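Local coordinates for trans-4-hydroxy-L-proline dehydratase (Clostridioides difficile 70-100-2010, PDB 6VXC), which catalyses the glycyl-radical dehydration of trans-4-hydroxy-L-proline to (S)-1-pyrroline-5-carboxylate in the anaerobic breakdown of hydroxyproline, at residues P41-E46 against A100-E105; N398-K403 against Y427-I432. All blocks are in the same frame, centred on the assembly; numbering follows the deposited sequence.

Interaction 1 and interaction 2 both pair parallel strands, but in different sheets of the chain. They lie on opposite sides of its centre. Their own centres are about 37 Å apart and their nearest atoms about 22 Å apart, so they do not touch. Interaction 1 closes in the sequence before interaction 2 opens. It belongs to a small two-stranded sheet remote from C454 and E456. Interaction 2 belongs to a five-stranded mixed sheet and lies close to these two residues, which are probably catalytic. There the side chain of Y427 is about 6 Å from that of C454, the probable cysteine radical site, and about 7 Å from that of E456, the probable proton acceptor.

Interaction 1 (P41-E46 against A100-E105); sequences PHISIE and APTYPE
A100 pairs with H42 and S44 of strand 42-44 through its backbone N and O. Its N donates to H42 O at 2.8 Å, with an N-H...O angle of 164°. Its O accepts from S44 N at 2.7 Å. The same oxygen lies 3.3 Å from I43 CA, a CA-H...O contact. A100 thus binds the residues before and after I43, its partner in register, and the side chains of A100 and I43 lie on one face. P101 has no N-H to give. Its CA approaches S44 O at 3.4 Å instead, in a fairly straight CA-H...O contact. The strands 42-44 and 99-101 run parallel and form a two-stranded sheet within the pyruvate formate lyase-like part of the chain. T102 N does not bond S44 O directly; a water lies between them. It accepts from T102 N and donates to S44 O, both at 2.9 Å, so it carries the pairing one step further. T102 OG1 is also near this water, at 2.6 Å. In 41-46, I45 begins by pointing away. Its CG1 is anti to the backbone N, and the turn at chi2 (65°) then brings CD1 round to 3.9 Å from T102 OG1. T102 CG2 lies 4.3 Å from I43 CD1. T102 O accepts from R47, and the T102 side chain touches A48; both residues belong to helix 46-58.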
ATOM      1  N   PRO A  41      -9.146   7.505  17.261  1.00 21.01           N
ATOM      2  CA  PRO A  41      -8.597   8.232  16.105  1.00 19.43           C
ATOM      3  C   PRO A  41      -8.961   9.715  16.151  1.00 18.32           C
ATOM      4  O   PRO A  41     -10.125  10.075  16.324  1.00 19.71           O
ATOM      5  CB  PRO A  41      -9.230   7.526  14.897  1.00 14.91           C
ATOM      6  CG  PRO A  41     -10.383   6.792  15.412  1.00 22.25           C
ATOM      7  CD  PRO A  41     -10.222   6.571  16.893  1.00 20.06           C
ATOM      8  N   HIS A  42      -7.951  10.565  15.974  1.00 17.63           N
ATOM      9  CA  HIS A  42      -8.104  12.013  16.053  1.00 18.75           C
ATOM     10  C   HIS A  42      -6.971  12.663  15.267  1.00 19.69           C
ATOM     11  O   HIS A  42      -5.968  12.025  14.943  1.00 19.74           O
ATOM     12  CB  HIS A  42      -8.089  12.486  17.511  1.00 18.26           C
ATOM     13  CG  HIS A  42      -6.780  12.250  18.202  1.00 17.96           C
ATOM     14  ND1 HIS A  42      -6.379  11.003  18.635  1.00 18.12           N
ATOM     15  CD2 HIS A  42      -5.771  13.098  18.522  1.00 17.58           C
ATOM     16  CE1 HIS A  42      -5.186  11.093  19.193  1.00 16.75           C
ATOM     17  NE2 HIS A  42      -4.794  12.353  19.142  1.00 19.54           N
ATOM     18  N   ILE A  43      -7.129  13.947  14.980  1.00 19.50           N
ATOM     19  CA  ILE A  43      -6.088  14.680  14.270  1.00 19.80           C
ATOM     20  C   ILE A  43      -5.282  15.513  15.263  1.00 20.02           C
ATOM     21  O   ILE A  43      -5.780  15.957  16.306  1.00 22.09           O
ATOM     22  CB  ILE A  43      -6.637  15.556  13.119  1.00 22.48           C
ATOM     23  CG1 ILE A  43      -7.417  16.751  13.631  1.00 21.80           C
ATOM     24  CG2 ILE A  43      -7.528  14.747  12.192  1.00 17.28           C
ATOM     25  CD1 ILE A  43      -7.669  17.765  12.531  1.00 28.98           C
ATOM     26  N   SER A  44      -3.996  15.647  14.959  1.00 17.72           N
ATOM     27  CA  SER A  44      -3.035  16.439  15.714  1.00 17.75           C
ATOM     28  C   SER A  44      -2.581  17.587  14.822  1.00 21.09           C
ATOM     29  O   SER A  44      -2.015  17.350  13.748  1.00 22.30           O
ATOM     30  CB  SER A  44      -1.846  15.584  16.155  1.00 19.49           C
ATOM     31  OG  SER A  44      -0.813  16.369  16.733  1.00 26.08           O
ATOM     32  N   ILE A  45      -2.863  18.822  15.249  1.00 20.24           N
ATOM     33  CA  ILE A  45      -2.621  20.006  14.430  1.00 22.61           C
ATOM     34  C   ILE A  45      -1.222  20.582  14.618  1.00 20.06           C
ATOM     35  O   ILE A  45      -0.861  21.547  13.932  1.00 19.64           O
ATOM     36  CB  ILE A  45      -3.683  21.082  14.748  1.00 23.59           C
ATOM     37  CG1 ILE A  45      -3.864  22.044  13.571  1.00 21.27           C
ATOM     38  CG2 ILE A  45      -3.324  21.822  16.043  1.00 20.82           C
ATOM     39  CD1 ILE A  45      -4.439  21.383  12.325  1.00 22.49           C
ATOM     40  N   GLU A  46      -0.418  20.029  15.531  1.00 22.82           N
ATOM     41  CA  GLU A  46       0.860  20.663  15.841  1.00 21.04           C
ATOM     42  C   GLU A  46       1.789  20.691  14.635  1.00 19.88           C
ATOM     43  O   GLU A  46       2.507  21.676  14.414  1.00 23.01           O
ATOM     44  CB  GLU A  46       1.542  19.954  17.004  1.00 21.61           C
ATOM     45  CG  GLU A  46       2.788  20.669  17.428  1.00 24.69           C
ATOM     46  CD  GLU A  46       3.430  20.065  18.641  1.00 28.01           C
ATOM     47  OE1 GLU A  46       4.208  19.117  18.457  1.00 28.45           O
ATOM     48  OE2 GLU A  46       3.153  20.524  19.766  1.00 35.87           O
ATOM     49  N   ALA A 100      -3.307  11.468  14.174  1.00 15.11           N
ATOM     50  CA  ALA A 100      -2.700  11.680  12.864  1.00 15.24           C
ATOM     51  C   ALA A 100      -2.293  13.139  12.700  1.00 17.11           C
ATOM     52  O   ALA A 100      -3.118  14.035  12.919  1.00 17.93           O
ATOM     53  CB  ALA A 100      -3.664  11.303  11.744  1.00 16.51           C
ATOM     54  N   PRO A 101      -1.059  13.426  12.308  1.00 16.78           N
ATOM     55  CA  PRO A 101      -0.728  14.788  11.883  1.00 15.32           C
ATOM     56  C   PRO A 101      -1.484  15.132  10.607  1.00 16.36           C
ATOM     57  O   PRO A 101      -2.060  14.268   9.945  1.00 14.25           O
ATOM     58  CB  PRO A 101       0.781  14.737  11.628  1.00 13.43           C
ATOM     59  CG  PRO A 101       1.242  13.435  12.211  1.00 16.19           C
ATOM     60  CD  PRO A 101       0.077  12.509  12.167  1.00 13.47           C
ATOM     61  N   THR A 102      -1.475  16.423  10.263  1.00 15.27           N
ATOM     62  CA  THR A 102      -2.018  16.894   8.996  1.00 16.18           C
ATOM     63  C   THR A 102      -0.911  17.463   8.128  1.00 14.29           C
ATOM     64  O   THR A 102       0.140  17.889   8.615  1.00 16.70           O
ATOM     65  CB  THR A 102      -3.093  17.975   9.166  1.00 14.50           C
ATOM     66  OG1 THR A 102      -2.517  19.128   9.778  1.00 18.10           O
ATOM     67  CG2 THR A 102      -4.256  17.480   9.996  1.00 17.04           C
ATOM     68  N   TYR A 103      -1.182  17.504   6.830  1.00 13.75           N
ATOM     69  CA  TYR A 103      -0.177  17.823   5.821  1.00 16.29           C
ATOM     70  C   TYR A 103      -0.748  18.847   4.841  1.00 15.13           C
ATOM     71  O   TYR A 103      -1.005  18.538   3.675  1.00 15.66           O
ATOM     72  CB  TYR A 103       0.280  16.542   5.118  1.00 14.39           C
ATOM     73  CG  TYR A 103       0.861  15.504   6.079  1.00 14.96           C
ATOM     74  CD1 TYR A 103       0.028  14.692   6.838  1.00 15.39           C
ATOM     75  CD2 TYR A 103       2.231  15.369   6.250  1.00 14.74           C
ATOM     76  CE1 TYR A 103       0.536  13.764   7.724  1.00 15.18           C
ATOM     77  CE2 TYR A 103       2.755  14.421   7.149  1.00 14.43           C
ATOM     78  CZ  TYR A 103       1.896  13.623   7.878  1.00 14.42           C
ATOM     79  OH  TYR A 103       2.381  12.680   8.783  1.00 15.51           O
ATOM     80  N   PRO A 104      -0.940  20.094   5.287  1.00 17.78           N
ATOM     81  CA  PRO A 104      -1.578  21.105   4.420  1.00 14.51           C
ATOM     82  C   PRO A 104      -0.733  21.531   3.225  1.00 14.13           C
ATOM     83  O   PRO A 104      -1.281  22.136   2.296  1.00 17.03           O
ATOM     84  CB  PRO A 104      -1.814  22.279   5.375  1.00 14.57           C
ATOM     85  CG  PRO A 104      -0.753  22.128   6.422  1.00 14.28           C
ATOM     86  CD  PRO A 104      -0.581  20.640   6.605  1.00 13.90           C
ATOM     87  N   GLU A 105       0.565  21.213   3.194  1.00 14.56           N
ATOM     88  CA  GLU A 105       1.342  21.452   1.984  1.00 14.63           C
ATOM     89  C   GLU A 105       0.897  20.557   0.837  1.00 13.98           C
ATOM     90  O   GLU A 105       1.213  20.847  -0.324  1.00 13.52           O
ATOM     91  CB  GLU A 105       2.834  21.250   2.241  1.00 15.45           C
ATOM     92  CG  GLU A 105       3.218  19.819   2.632  1.00 14.43           C
ATOM     93  CD  GLU A 105       3.282  19.633   4.126  1.00 14.95           C
ATOM     94  OE1 GLU A 105       4.411  19.503   4.650  1.00 18.61           O
ATOM     95  OE2 GLU A 105       2.221  19.679   4.781  1.00 17.25           O
TER
HETATM   96  O   HOH W   1      -0.752  18.854  11.678  1.00 18.14           O

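Interaction 2 (N398-K403 against Y427-I432)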
ATOM      1  N   ASN A 398       3.678 -10.397   6.624  1.00 11.38           N
ATOM      2  CA  ASN A 398       3.507 -11.389   5.568  1.00  9.31           C
ATOM      3  C   ASN A 398       4.769 -12.225   5.428  1.00  8.94           C
ATOM      4  O   ASN A 398       5.813 -11.914   6.006  1.00 12.29           O
ATOM      5  CB  ASN A 398       3.168 -10.700   4.241  1.00  7.59           C
ATOM      6  CG  ASN A 398       1.942  -9.862   4.357  1.00  8.28           C
ATOM      7  OD1 ASN A 398       0.888 -10.364   4.709  1.00 12.07           O
ATOM      8  ND2 ASN A 398       2.079  -8.583   4.150  1.00 11.38           N
ATOM      9  N   VAL A 399       4.688 -13.260   4.589  1.00 10.28           N
ATOM     10  CA  VAL A 399       5.797 -14.178   4.383  1.00 10.71           C
ATOM     11  C   VAL A 399       6.134 -14.270   2.899  1.00 10.64           C
ATOM     12  O   VAL A 399       5.253 -14.186   2.038  1.00 10.14           O
ATOM     13  CB  VAL A 399       5.484 -15.574   4.977  1.00  9.63           C
ATOM     14  CG1 VAL A 399       5.231 -15.437   6.478  1.00  8.38           C
ATOM     15  CG2 VAL A 399       4.319 -16.259   4.267  1.00  8.09           C
ATOM     16  N   GLN A 400       7.430 -14.364   2.617  1.00 13.29           N
ATOM     17  CA  GLN A 400       7.950 -14.751   1.316  1.00 10.79           C
ATOM     18  C   GLN A 400       8.270 -16.239   1.348  1.00 11.17           C
ATOM     19  O   GLN A 400       9.050 -16.698   2.189  1.00 12.03           O
ATOM     20  CB  GLN A 400       9.199 -13.950   0.947  1.00 10.12           C
ATOM     21  CG  GLN A 400       8.947 -12.678   0.154  1.00  7.13           C
ATOM     22  CD  GLN A 400      10.220 -12.138  -0.488  1.00  9.55           C
ATOM     23  OE1 GLN A 400      10.948 -12.873  -1.156  1.00 15.96           O
ATOM     24  NE2 GLN A 400      10.515 -10.861  -0.252  1.00 11.63           N
ATOM     25  N   ILE A 401       7.690 -16.975   0.419  1.00 10.87           N
ATOM     26  CA  ILE A 401       7.875 -18.406   0.308  1.00 10.89           C
ATOM     27  C   ILE A 401       8.698 -18.650  -0.944  1.00 11.15           C
ATOM     28  O   ILE A 401       8.302 -18.242  -2.036  1.00 11.87           O
ATOM     29  CB  ILE A 401       6.527 -19.139   0.247  1.00 10.99           C
ATOM     30  CG1 ILE A 401       5.678 -18.833   1.493  1.00 10.36           C
ATOM     31  CG2 ILE A 401       6.740 -20.626   0.023  1.00 11.81           C
ATOM     32  CD1 ILE A 401       6.350 -19.120   2.836  1.00 10.39           C
ATOM     33  N   SER A 402       9.843 -19.299  -0.770  1.00 11.91           N
ATOM     34  CA  SER A 402      10.747 -19.719  -1.827  1.00 12.07           C
ATOM     35  C   SER A 402      10.696 -21.234  -1.967  1.00 13.05           C
ATOM     36  O   SER A 402      10.342 -21.949  -1.029  1.00 14.06           O
ATOM     37  CB  SER A 402      12.188 -19.264  -1.510  1.00 10.30           C
ATOM     38  OG  SER A 402      13.161 -19.913  -2.312  1.00 14.12           O
ATOM     39  N   LYS A 403      11.092 -21.721  -3.146  1.00 13.68           N
ATOM     40  CA  LYS A 403      11.363 -23.147  -3.295  1.00 13.64           C
ATOM     41  C   LYS A 403      12.418 -23.626  -2.298  1.00 13.76           C
ATOM     42  O   LYS A 403      12.505 -24.827  -2.033  1.00 15.94           O
ATOM     43  CB  LYS A 403      11.817 -23.446  -4.721  1.00 15.24           C
ATOM     44  CG  LYS A 403      13.128 -22.783  -5.064  1.00 16.30           C
ATOM     45  CD  LYS A 403      13.552 -23.024  -6.501  1.00 19.27           C
ATOM     46  CE  LYS A 403      14.937 -22.419  -6.759  1.00 18.58           C
ATOM     47  NZ  LYS A 403      15.441 -22.699  -8.133  1.00 25.73           N
ATOM     48  N   TYR A 427       3.781 -14.602  -0.584  1.00  9.88           N
ATOM     49  CA  TYR A 427       4.394 -14.073  -1.797  1.00  9.01           C
ATOM     50  C   TYR A 427       5.450 -15.041  -2.314  1.00  9.76           C
ATOM     51  O   TYR A 427       6.193 -15.630  -1.527  1.00 11.47           O
ATOM     52  CB  TYR A 427       5.056 -12.699  -1.565  1.00 10.08           C
ATOM     53  CG  TYR A 427       4.132 -11.641  -1.018  1.00 10.53           C
ATOM     54  CD1 TYR A 427       3.205 -11.017  -1.846  1.00  9.15           C
ATOM     55  CD2 TYR A 427       4.206 -11.251   0.313  1.00  9.58           C
ATOM     56  CE1 TYR A 427       2.339 -10.057  -1.355  1.00 10.20           C
ATOM     57  CE2 TYR A 427       3.356 -10.291   0.818  1.00 13.44           C
ATOM     58  CZ  TYR A 427       2.421  -9.693  -0.023  1.00 11.21           C
ATOM     59  OH  TYR A 427       1.587  -8.735   0.482  1.00 14.11           O
ATOM     60  N   ASN A 428       5.533 -15.163  -3.639  1.00  8.70           N
ATOM     61  CA  ASN A 428       6.426 -16.106  -4.316  1.00 10.36           C
ATOM     62  C   ASN A 428       7.787 -15.450  -4.539  1.00 11.76           C
ATOM     63  O   ASN A 428       7.938 -14.589  -5.414  1.00 10.79           O
ATOM     64  CB  ASN A 428       5.805 -16.561  -5.634  1.00  8.44           C
ATOM     65  CG  ASN A 428       6.662 -17.572  -6.379  1.00 10.08           C
ATOM     66  OD1 ASN A 428       7.807 -17.817  -6.017  1.00 10.95           O
ATOM     67  ND2 ASN A 428       6.085 -18.195  -7.406  1.00  9.06           N
ATOM     68  N   THR A 429       8.781 -15.869  -3.755  1.00 10.88           N
ATOM     69  CA  THR A 429      10.117 -15.282  -3.855  1.00  9.36           C
ATOM     70  C   THR A 429      10.684 -15.399  -5.263  1.00 10.26           C
ATOM     71  O   THR A 429      11.290 -14.447  -5.776  1.00 10.80           O
ATOM     72  CB  THR A 429      11.062 -15.938  -2.846  1.00  8.91           C
ATOM     73  OG1 THR A 429      10.636 -15.636  -1.513  1.00 10.69           O
ATOM     74  CG2 THR A 429      12.502 -15.483  -3.072  1.00 12.05           C
ATOM     75  N   GLU A 430      10.513 -16.553  -5.905  1.00 10.08           N
ATOM     76  CA  GLU A 430      11.073 -16.705  -7.246  1.00 12.45           C
ATOM     77  C   GLU A 430      10.377 -15.792  -8.245  1.00 11.59           C
ATOM     78  O   GLU A 430      11.024 -15.293  -9.165  1.00 12.07           O
ATOM     79  CB  GLU A 430      11.021 -18.161  -7.718  1.00 11.36           C
ATOM     80  CG  GLU A 430      12.220 -18.963  -7.194  1.00 15.08           C
ATOM     81  CD  GLU A 430      12.106 -19.232  -5.703  1.00 13.89           C
ATOM     82  OE1 GLU A 430      11.103 -19.851  -5.326  1.00 13.04           O
ATOM     83  OE2 GLU A 430      12.981 -18.792  -4.918  1.00 14.90           O
ATOM     84  N   ALA A 431       9.071 -15.559  -8.083  1.00 10.62           N
ATOM     85  CA  ALA A 431       8.392 -14.618  -8.965  1.00 11.09           C
ATOM     86  C   ALA A 431       8.891 -13.198  -8.736  1.00  9.71           C
ATOM     87  O   ALA A 431       9.197 -12.474  -9.688  1.00 12.69           O
ATOM     88  CB  ALA A 431       6.876 -14.707  -8.763  1.00  8.86           C
ATOM     89  N   ILE A 432       9.008 -12.795  -7.473  1.00 11.43           N
ATOM     90  CA  ILE A 432       9.514 -11.461  -7.139  1.00 10.42           C
ATOM     91  C   ILE A 432      10.863 -11.210  -7.799  1.00 10.78           C
ATOM     92  O   ILE A 432      11.083 -10.171  -8.436  1.00 11.22           O
ATOM     93  CB  ILE A 432       9.605 -11.296  -5.611  1.00 10.47           C
ATOM     94  CG1 ILE A 432       8.199 -11.195  -5.000  1.00 10.87           C
ATOM     95  CG2 ILE A 432      10.475 -10.108  -5.274  1.00 11.04           C
ATOM     96  CD1 ILE A 432       8.178 -11.439  -3.501  1.00 11.19           C
TER
HETATM   97  O   HOH W   2       7.804 -20.385  -3.909  1.00 11.67           O
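The strands run parallel, with Q400 opposite Y427 and I401 opposite N428; two backbone bonds join them (Y427 N to V399 O, I401 N to Y427 O at 2.8 Å), and a third, T429 N to I401 O, comes from the start of helix 429-438. N428 is the N-cap of this helix: OD1 accepts weakly from E430 N and A431 N, while its ND2 donates to G753 O. T429 OG1 donates to Q400 OE1 at 2.8 Å, in the amide plane and on a lone pair. The two side chains cross at about a right angle, and I432 CD1 packs against Q400 CD at 3.7 Å. E430 bends at chi2 (72°) and brings its carboxylate back to 398-403. Both oxygens are used on their syn sides: S402 OG donates to E430 OE2 at 2.8 Å, and K403 N to E430 OE1 at 2.9 Å. At the other end, N398 CB meets the edge of the Y427 ring at CE2, 3.5 Å away. The N398 amide stands nearly perpendicular to that ring (88°), and its OD1 accepts from A425 N. Y427 OH is hydrogen-bonded to N362 ND2 of the same sheet and to the backbone O of C454, the probable cysteine radical site, so the hydroxyl ties the sheet to that residue. Strand 396-401, helix 407-418 and strand 426-428 form a beta-alpha-beta unit. V399 and I401 pack on that helix, while strands 362-366 and 755-759 flank the pair.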